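Local coordinates for protein Epf (Streptococcus pyogenes, PDB 4ES8) that probably acts as a cell-surface adhesin, attaching the bacterium to cells through an N-terminal region that contains a carbohydrate-binding module, at residues Q83-R88 / F101-K106; L188-K193 / V204-L209. All blocks are in the same frame, centred on the assembly; numbering follows the deposited sequence.

In the fold
Contacts 1 and 2 are neighbouring pieces of one interface, where two antiparallel β-sheets pack face to face; their centres lie about 6 Å apart. Each sheet contributes one strand to each contact: strands 97-105 and 186-194 are adjacent in one, strands 84-89 and 202-213 in the other. Contact 1 is complete in the sequence before contact 2 begins, so segments distant along the chain become direct neighbours. Backbone bonding probably ties them together within each sheet, between Phe-101 and Leu-190 and between Gln-83 and Asn-208. Together they form part of the buried core of the adhesin's N-terminal β-sandwich.

Contact 1 of 2, residues Q83-R88 / F101-K106; sequences QSIAAR and FKVNTK. With ACT (acetate ion), chain E.
Ile-85 and Phe-101 face each other with CA atoms 8.0 Å apart, where strands 84-88 and 101-105 run nearly antiparallel (172°) in two different sheets. That spacing is too wide for backbone pairing, and side chains fill it. The two side chains reach past one another from opposing strands, and Ile-85 CG1 comes to lie over the middle of the Phe-101 ring, 3.8 Å from its centroid and 11° off the ring normal, a CH-pi contact. CG of Phe-101 is anti to its carbonyl carbon (chi1 -57°), and from there the ring extends beneath Ile-85. Ile-85 CD1 reaches back to the root of the ring, 3.6 Å from Phe-101 CG, and just meets Val-103 CG2 at 4.3 Å. The far end of the ring approaches the backbone of the opposite strand: Phe-101 CZ is 3.3 Å from Ala-86 O, which comes in obliquely, and 3.9 Å from Ala-87 CB. The methyl of Ala-86 points the other way and packs on Trp-67. Beyond the apolar patch, Arg-88 carries the strand to a charged end. Its NE forms a salt bridge with Asp-203, while NH1 donates to OXT of an acetate ion at 3.0 Å; the acetate, probably from the crystallisation liquor, lies at the guanidinium edge and also accepts from Lys-90 NZ. An aromatic ring covered by a branched aliphatic chain from the facing sheet belongs here to the core of a β-sandwich, the architecture common among carbohydrate-binding modules.

Contact 2 of 2, residues L188-K193 / V204-L209; sequences LVLLSK and VEFKNL
Leu-190 and Phe-206 make the centre of this contact, between strands 188-193 and 204-209, whose axes approach to 9.1 Å at 167°, antiparallel but in separate sheets. Leu-190 lies across one face of the aromatic ring. Its CB stands over the middle, 4.0 Å from the Phe-206 centroid in a CH-pi contact, and its two methyls spread toward the root of the ring. CD1 takes the side of the Phe-206 CB, at 3.8 Å, while CD2 sits 3.9 Å from Phe-206 CD1. CG of Leu-190 is anti to its carbonyl carbon (chi1 -64°), beside the backbone N, and the two side chains pass in opposite directions. Further along, Leu-188 CD2 meets Leu-209 CD2 at 3.7 Å, a less certain detail since Leu-209 is modelled in two conformers. The other end of the contact is thinner and partly polar. Ser-192 OG lies 3.5 Å from Val-204 CG1, a van der Waals touch on a methyl; the hydroxyl finds its polar partner in Tyr-89 OH, with which it is hydrogen-bonded. Solvent is reached on the outer side of strand 204-209, where Glu-205, Lys-207 and Asn-208 are partly exposed, and at Lys-193 on the other strand. Asn-208 has a left-handed backbone conformation (phi 55°), consistent with Lys-207 and Asn-208 both facing outward before Leu-209 turns in; Asn-208 ND2 is hydrogen-bonded to Glu-119 OE2. In the surrounding sandwich, strand 186-194 is flanked by strands 97-105 and 127-135, and strand 202-213 by strands 84-89 and 113-123. Ile-85 packs on both Leu-190 and Phe-206, Ile-127 touches Ser-192 and Val-204, and Ile-116 and Phe-118 of strand 113-123 pack against Leu-188.

Contact 1 of 2, residues Q83-R88 / F101-K106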
ATOM      1  N   GLN A  83       4.780 -18.670   5.667  1.00  9.89           N
ATOM      2  CA  GLN A  83       3.645 -17.899   6.149  1.00 10.28           C
ATOM      3  C   GLN A  83       3.948 -17.009   7.324  1.00 11.60           C
ATOM      4  O   GLN A  83       3.096 -16.176   7.630  1.00 11.95           O
ATOM      5  CB  GLN A  83       2.504 -18.851   6.592  1.00 13.53           C
ATOM      6  CG  GLN A  83       1.936 -19.691   5.449  1.00 33.66           C
ATOM      7  CD  GLN A  83       0.660 -20.389   5.842  1.00 62.81           C
ATOM      8  OE1 GLN A  83       0.676 -21.454   6.470  1.00 60.28           O
ATOM      9  NE2 GLN A  83      -0.475 -19.810   5.467  1.00 56.96           N
ATOM     10  N   SER A  84       5.093 -17.171   8.002  1.00  6.88           N
ATOM     11  CA  SER A  84       5.295 -16.449   9.261  1.00  7.29           C
ATOM     12  C   SER A  84       6.681 -15.895   9.444  1.00  8.99           C
ATOM     13  O   SER A  84       7.634 -16.304   8.757  1.00  9.32           O
ATOM     14  CB  SER A  84       5.018 -17.393  10.435  1.00  9.40           C
ATOM     15  OG  SER A  84       5.985 -18.430  10.522  1.00 10.64           O
ATOM     16  N   ILE A  85       6.810 -14.972  10.401  1.00  5.90           N
ATOM     17  CA  ILE A  85       8.091 -14.356  10.717  1.00  5.96           C
ATOM     18  C   ILE A  85       8.091 -14.114  12.222  1.00  8.32           C
ATOM     19  O   ILE A  85       7.058 -13.722  12.783  1.00  6.47           O
ATOM     20  CB  ILE A  85       8.305 -13.090   9.852  1.00  8.26           C
ATOM     21  CG1 ILE A  85       9.744 -12.610   9.918  1.00  8.14           C
ATOM     22  CG2 ILE A  85       7.284 -11.950  10.157  1.00  8.35           C
ATOM     23  CD1 ILE A  85      10.053 -11.628   8.796  1.00  8.13           C
ATOM     24  N   ALA A  86       9.192 -14.474  12.892  1.00  6.69           N
ATOM     25  CA  ALA A  86       9.209 -14.442  14.348  1.00  6.45           C
ATOM     26  C   ALA A  86      10.551 -14.050  14.921  1.00  8.57           C
ATOM     27  O   ALA A  86      11.591 -14.276  14.287  1.00  7.15           O
ATOM     28  CB  ALA A  86       8.843 -15.835  14.876  1.00  7.86           C
ATOM     29  N   ALA A  87      10.505 -13.490  16.151  1.00  6.82           N
ATOM     30  CA  ALA A  87      11.702 -13.137  16.914  1.00  6.44           C
ATOM     31  C   ALA A  87      11.687 -13.839  18.250  1.00 10.09           C
ATOM     32  O   ALA A  87      10.608 -14.067  18.825  1.00  8.35           O
ATOM     33  CB  ALA A  87      11.774 -11.631  17.133  1.00  7.54           C
ATOM     34  N   ARG A  88      12.882 -14.166  18.745  1.00  6.47           N
ATOM     35  CA  ARG A  88      13.090 -14.792  20.048  1.00  6.56           C
ATOM     36  C   ARG A  88      14.119 -13.969  20.777  1.00 10.94           C
ATOM     37  O   ARG A  88      15.196 -13.711  20.220  1.00 10.08           O
ATOM     38  CB  ARG A  88      13.556 -16.248  19.910  1.00  9.34           C
ATOM     39  CG  ARG A  88      14.103 -16.830  21.220  1.00 10.36           C
ATOM     40  CD  ARG A  88      14.327 -18.332  21.132  1.00  9.64           C
ATOM     41  NE  ARG A  88      13.060 -19.031  21.012  1.00 10.12           N
ATOM     42  CZ  ARG A  88      12.950 -20.315  20.694  1.00 15.03           C
ATOM     43  NH1 ARG A  88      14.039 -21.069  20.547  1.00 13.75           N
ATOM     44  NH2 ARG A  88      11.755 -20.870  20.565  1.00 11.24           N
ATOM     45  N   PHE A 101      11.203  -6.417  11.790  1.00  4.39           N
ATOM     46  CA  PHE A 101      11.204  -7.013  10.462  1.00  3.47           C
ATOM     47  C   PHE A 101      10.576  -6.069   9.450  1.00  6.97           C
ATOM     48  O   PHE A 101       9.667  -5.305   9.786  1.00  6.80           O
ATOM     49  CB  PHE A 101      10.407  -8.327  10.462  1.00  4.66           C
ATOM     50  CG  PHE A 101      10.946  -9.321  11.463  1.00  6.14           C
ATOM     51  CD1 PHE A 101      12.226  -9.844  11.330  1.00  8.48           C
ATOM     52  CD2 PHE A 101      10.158  -9.760  12.524  1.00  7.26           C
ATOM     53  CE1 PHE A 101      12.729 -10.750  12.264  1.00  8.47           C
ATOM     54  CE2 PHE A 101      10.657 -10.670  13.447  1.00  9.17           C
ATOM     55  CZ  PHE A 101      11.934 -11.180  13.303  1.00  7.75           C
ATOM     56  N   LYS A 102      11.021  -6.141   8.194  1.00  5.36           N
ATOM     57  CA  LYS A 102      10.353  -5.433   7.118  1.00  4.80           C
ATOM     58  C   LYS A 102       9.863  -6.466   6.138  1.00  7.79           C
ATOM     59  O   LYS A 102      10.668  -7.239   5.590  1.00  8.01           O
ATOM     60  CB  LYS A 102      11.275  -4.402   6.424  1.00  7.99           C
ATOM     61  CG  LYS A 102      11.361  -3.095   7.193  1.00  7.18           C
ATOM     62  CD  LYS A 102      12.144  -2.038   6.391  1.00  8.00           C
ATOM     63  CE  LYS A 102      11.851  -0.656   6.888  1.00  8.74           C
ATOM     64  NZ  LYS A 102      12.447   0.392   5.984  1.00  7.84           N
ATOM     65  N   VAL A 103       8.550  -6.516   5.939  1.00  6.40           N
ATOM     66  CA  VAL A 103       7.947  -7.402   4.934  1.00  5.88           C
ATOM     67  C   VAL A 103       7.535  -6.513   3.781  1.00  8.42           C
ATOM     68  O   VAL A 103       6.731  -5.575   3.936  1.00  7.29           O
ATOM     69  CB  VAL A 103       6.789  -8.227   5.493  1.00  8.96           C
ATOM     70  CG1 VAL A 103       6.210  -9.099   4.381  1.00 10.56           C
ATOM     71  CG2 VAL A 103       7.276  -9.114   6.633  1.00  8.45           C
ATOM     72  N   ASN A 104       8.191  -6.727   2.637  1.00  6.77           N
ATOM     73  CA  ASN A 104       8.023  -5.853   1.493  1.00  5.93           C
ATOM     74  C   ASN A 104       6.722  -6.045   0.728  1.00  8.24           C
ATOM     75  O   ASN A 104       6.137  -7.132   0.737  1.00  8.16           O
ATOM     76  CB  ASN A 104       9.174  -6.041   0.507  1.00  5.95           C
ATOM     77  CG  ASN A 104      10.444  -5.339   0.925  1.00 12.77           C
ATOM     78  OD1 ASN A 104      10.515  -4.647   1.953  1.00  9.80           O
ATOM     79  ND2 ASN A 104      11.498  -5.527   0.134  1.00 10.65           N
ATOM     80  N   THR A 105       6.270  -4.969   0.105  1.00  5.53           N
ATOM     81  CA  THR A 105       5.169  -5.002  -0.846  1.00  6.13           C
ATOM     82  C   THR A 105       5.737  -4.965  -2.260  1.00  9.37           C
ATOM     83  O   THR A 105       6.919  -4.625  -2.466  1.00 10.48           O
ATOM     84  CB  THR A 105       4.215  -3.790  -0.661  1.00  8.16           C
ATOM     85  OG1 THR A 105       4.855  -2.607  -1.170  1.00  8.45           O
ATOM     86  CG2 THR A 105       3.814  -3.567   0.821  1.00  8.25           C
ATOM     87  N   LYS A 106       4.873  -5.211  -3.243  1.00  7.27           N
ATOM     88  CA  LYS A 106       5.217  -4.933  -4.622  1.00  7.76           C
ATOM     89  C   LYS A 106       5.162  -3.403  -4.815  1.00 10.28           C
ATOM     90  O   LYS A 106       4.834  -2.651  -3.869  1.00  9.25           O
ATOM     91  CB  LYS A 106       4.224  -5.638  -5.572  1.00  8.48           C
ATOM     92  CG  LYS A 106       4.131  -7.164  -5.409  1.00 11.57           C
ATOM     93  CD  LYS A 106       5.349  -7.900  -5.900  1.00 19.01           C
ATOM     94  CE  LYS A 106       5.218  -9.410  -5.715  1.00 17.41           C
ATOM     95  NZ  LYS A 106       4.125  -9.991  -6.575  1.00 18.27           N
TER
HETATM   96  C   ACT E 503      17.753 -21.283  20.339  1.00 26.59           C
HETATM   97  O   ACT E 503      18.952 -21.474  20.635  1.00 27.59           O
HETATM   98  OXT ACT E 503      16.960 -20.761  21.159  1.00 23.21           O
HETATM   99  CH3 ACT E 503      17.264 -21.841  19.011  1.00 26.30           C

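Contact 2 of 2, residues L188-K193 / V204-L209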
ATOM      1  N   LEU A 188       5.721  -3.292   5.427  1.00  6.99           N
ATOM      2  CA  LEU A 188       5.080  -3.360   6.723  1.00  5.99           C
ATOM      3  C   LEU A 188       6.211  -3.612   7.700  1.00  8.86           C
ATOM      4  O   LEU A 188       6.961  -4.588   7.522  1.00  7.96           O
ATOM      5  CB  LEU A 188       4.010  -4.471   6.797  1.00  6.59           C
ATOM      6  CG  LEU A 188       3.472  -4.754   8.220  1.00 10.31           C
ATOM      7  CD1 LEU A 188       2.698  -3.552   8.801  1.00  9.77           C
ATOM      8  CD2 LEU A 188       2.532  -5.944   8.216  1.00 11.33           C
ATOM      9  N   VAL A 189       6.376  -2.737   8.693  1.00  5.79           N
ATOM     10  CA  VAL A 189       7.414  -2.893   9.707  1.00  4.80           C
ATOM     11  C   VAL A 189       6.800  -3.510  10.952  1.00  8.60           C
ATOM     12  O   VAL A 189       5.864  -2.948  11.531  1.00  7.53           O
ATOM     13  CB  VAL A 189       8.143  -1.562  10.040  1.00  7.03           C
ATOM     14  CG1 VAL A 189       9.455  -1.866  10.780  1.00  6.64           C
ATOM     15  CG2 VAL A 189       8.429  -0.779   8.762  1.00  6.98           C
ATOM     16  N   LEU A 190       7.303  -4.687  11.323  1.00  6.45           N
ATOM     17  CA  LEU A 190       6.786  -5.450  12.477  1.00  6.42           C
ATOM     18  C   LEU A 190       7.810  -5.356  13.590  1.00  9.39           C
ATOM     19  O   LEU A 190       8.876  -5.990  13.501  1.00  8.03           O
ATOM     20  CB  LEU A 190       6.555  -6.904  12.069  1.00  6.48           C
ATOM     21  CG  LEU A 190       5.469  -7.075  10.993  1.00  8.65           C
ATOM     22  CD1 LEU A 190       5.548  -8.443  10.379  1.00  9.62           C
ATOM     23  CD2 LEU A 190       4.067  -6.815  11.560  1.00 11.17           C
ATOM     24  N   LEU A 191       7.546  -4.497  14.590  1.00  6.90           N
ATOM     25  CA  LEU A 191       8.517  -4.228  15.638  1.00  6.35           C
ATOM     26  C   LEU A 191       8.138  -4.828  16.952  1.00  8.46           C
ATOM     27  O   LEU A 191       6.964  -4.836  17.326  1.00  8.16           O
ATOM     28  CB  LEU A 191       8.717  -2.701  15.849  1.00  6.24           C
ATOM     29  CG  LEU A 191       8.999  -1.890  14.580  1.00  9.15           C
ATOM     30  CD1 LEU A 191       7.732  -1.213  14.087  1.00  9.17           C
ATOM     31  CD2 LEU A 191      10.061  -0.828  14.842  1.00 11.06           C
ATOM     32  N   SER A 192       9.153  -5.306  17.685  1.00  5.89           N
ATOM     33  CA  SER A 192       8.910  -5.793  19.048  1.00  5.44           C
ATOM     34  C   SER A 192      10.066  -5.382  19.925  1.00  7.95           C
ATOM     35  O   SER A 192      11.137  -5.018  19.425  1.00  6.30           O
ATOM     36  CB  SER A 192       8.706  -7.308  19.072  1.00  7.37           C
ATOM     37  OG  SER A 192       9.814  -8.027  18.559  1.00  7.76           O
ATOM     38  N   LYS A 193       9.853  -5.409  21.242  1.00  6.84           N
ATOM     39  CA  LYS A 193      10.938  -5.060  22.131  1.00  7.17           C
ATOM     40  C   LYS A 193      10.742  -5.665  23.499  1.00  9.63           C
ATOM     41  O   LYS A 193       9.623  -6.043  23.864  1.00  9.04           O
ATOM     42  CB  LYS A 193      11.119  -3.535  22.213  1.00 10.16           C
ATOM     43  CG  LYS A 193      10.140  -2.805  23.098  1.00 11.82           C
ATOM     44  CD  LYS A 193      10.646  -1.372  23.342  1.00 15.16           C
ATOM     45  CE  LYS A 193       9.614  -0.449  23.909  1.00 27.30           C
ATOM     46  NZ  LYS A 193      10.126   0.948  23.977  1.00 27.78           N
ATOM     47  N   VAL A 204       7.838 -13.973  19.744  1.00  7.03           N
ATOM     48  CA  VAL A 204       6.749 -13.170  19.163  1.00  6.03           C
ATOM     49  C   VAL A 204       6.645 -13.576  17.703  1.00  8.07           C
ATOM     50  O   VAL A 204       7.681 -13.683  17.037  1.00  6.63           O
ATOM     51  CB  VAL A 204       6.907 -11.636  19.378  1.00  8.22           C
ATOM     52  CG1 VAL A 204       8.245 -11.095  18.827  1.00  8.38           C
ATOM     53  CG2 VAL A 204       5.708 -10.875  18.790  1.00  8.24           C
ATOM     54  N   GLU A 205       5.424 -13.818  17.211  1.00  6.26           N
ATOM     55  CA  GLU A 205       5.211 -14.288  15.845  0.50  5.71           C
ATOM     56  C   GLU A 205       4.149 -13.469  15.126  1.00  8.53           C
ATOM     57  O   GLU A 205       3.143 -13.097  15.738  1.00  8.74           O
ATOM     58  CB  GLU A 205       4.784 -15.771  15.883  0.50  6.49           C
ATOM     59  CG  GLU A 205       4.544 -16.414  14.529  0.50  9.12           C
ATOM     60  CD  GLU A 205       3.934 -17.792  14.656  0.50 19.53           C
ATOM     61  OE1 GLU A 205       2.715 -17.873  14.931  0.50 12.30           O
ATOM     62  OE2 GLU A 205       4.674 -18.789  14.487  0.50 16.92           O
ATOM     63  N   PHE A 206       4.362 -13.243  13.820  1.00  5.62           N
ATOM     64  CA  PHE A 206       3.434 -12.551  12.938  1.00  5.49           C
ATOM     65  C   PHE A 206       3.206 -13.424  11.730  1.00  8.31           C
ATOM     66  O   PHE A 206       4.163 -14.060  11.270  1.00  7.90           O
ATOM     67  CB  PHE A 206       4.009 -11.195  12.483  1.00  7.10           C
ATOM     68  CG  PHE A 206       4.677 -10.417  13.587  1.00  7.88           C
ATOM     69  CD1 PHE A 206       3.944  -9.536  14.381  1.00  9.04           C
ATOM     70  CD2 PHE A 206       6.050 -10.553  13.825  1.00  7.02           C
ATOM     71  CE1 PHE A 206       4.574  -8.788  15.383  1.00  8.07           C
ATOM     72  CE2 PHE A 206       6.686  -9.790  14.820  1.00  7.66           C
ATOM     73  CZ  PHE A 206       5.942  -8.905  15.589  1.00  6.87           C
ATOM     74  N   LYS A 207       1.985 -13.496  11.209  1.00  6.97           N
ATOM     75  CA  LYS A 207       1.814 -14.396  10.066  1.00  6.54           C
ATOM     76  C   LYS A 207       0.685 -14.008   9.141  1.00  9.04           C
ATOM     77  O   LYS A 207      -0.135 -13.152   9.477  1.00  8.35           O
ATOM     78  CB  LYS A 207       1.565 -15.844  10.558  1.00 10.46           C
ATOM     79  CG  LYS A 207       0.354 -15.995  11.462  1.00 13.75           C
ATOM     80  CD  LYS A 207       0.289 -17.423  12.046  1.00 16.62           C
ATOM     81  CE  LYS A 207      -0.774 -17.500  13.110  1.00 30.88           C
ATOM     82  NZ  LYS A 207      -1.064 -18.908  13.505  1.00 34.45           N
ATOM     83  N   ASN A 208       0.669 -14.638   7.956  1.00  8.11           N
ATOM     84  CA  ASN A 208      -0.407 -14.531   6.943  1.00  7.85           C
ATOM     85  C   ASN A 208      -0.666 -13.065   6.561  1.00 11.12           C
ATOM     86  O   ASN A 208      -1.770 -12.524   6.719  1.00 10.66           O
ATOM     87  CB  ASN A 208      -1.662 -15.236   7.451  1.00  9.01           C
ATOM     88  CG  ASN A 208      -1.414 -16.727   7.580  1.00 21.43           C
ATOM     89  OD1 ASN A 208      -0.655 -17.339   6.796  1.00 18.25           O
ATOM     90  ND2 ASN A 208      -2.056 -17.350   8.544  1.00 19.70           N
ATOM     91  N   LEU A 209       0.397 -12.464   6.033  1.00  9.23           N
ATOM     92  CA  LEU A 209       0.418 -11.057   5.639  0.50  9.87           C
ATOM     93  C   LEU A 209      -0.198 -10.867   4.256  1.00 13.03           C
ATOM     94  O   LEU A 209       0.095 -11.630   3.326  1.00 14.13           O
ATOM     95  CB  LEU A 209       1.860 -10.537   5.681  0.50 10.33           C
ATOM     96  CG  LEU A 209       2.589 -10.824   7.011  0.50 14.75           C
ATOM     97  CD1 LEU A 209       3.886 -11.579   6.798  0.50 15.17           C
ATOM     98  CD2 LEU A 209       2.803  -9.586   7.811  0.50 17.89           C
TER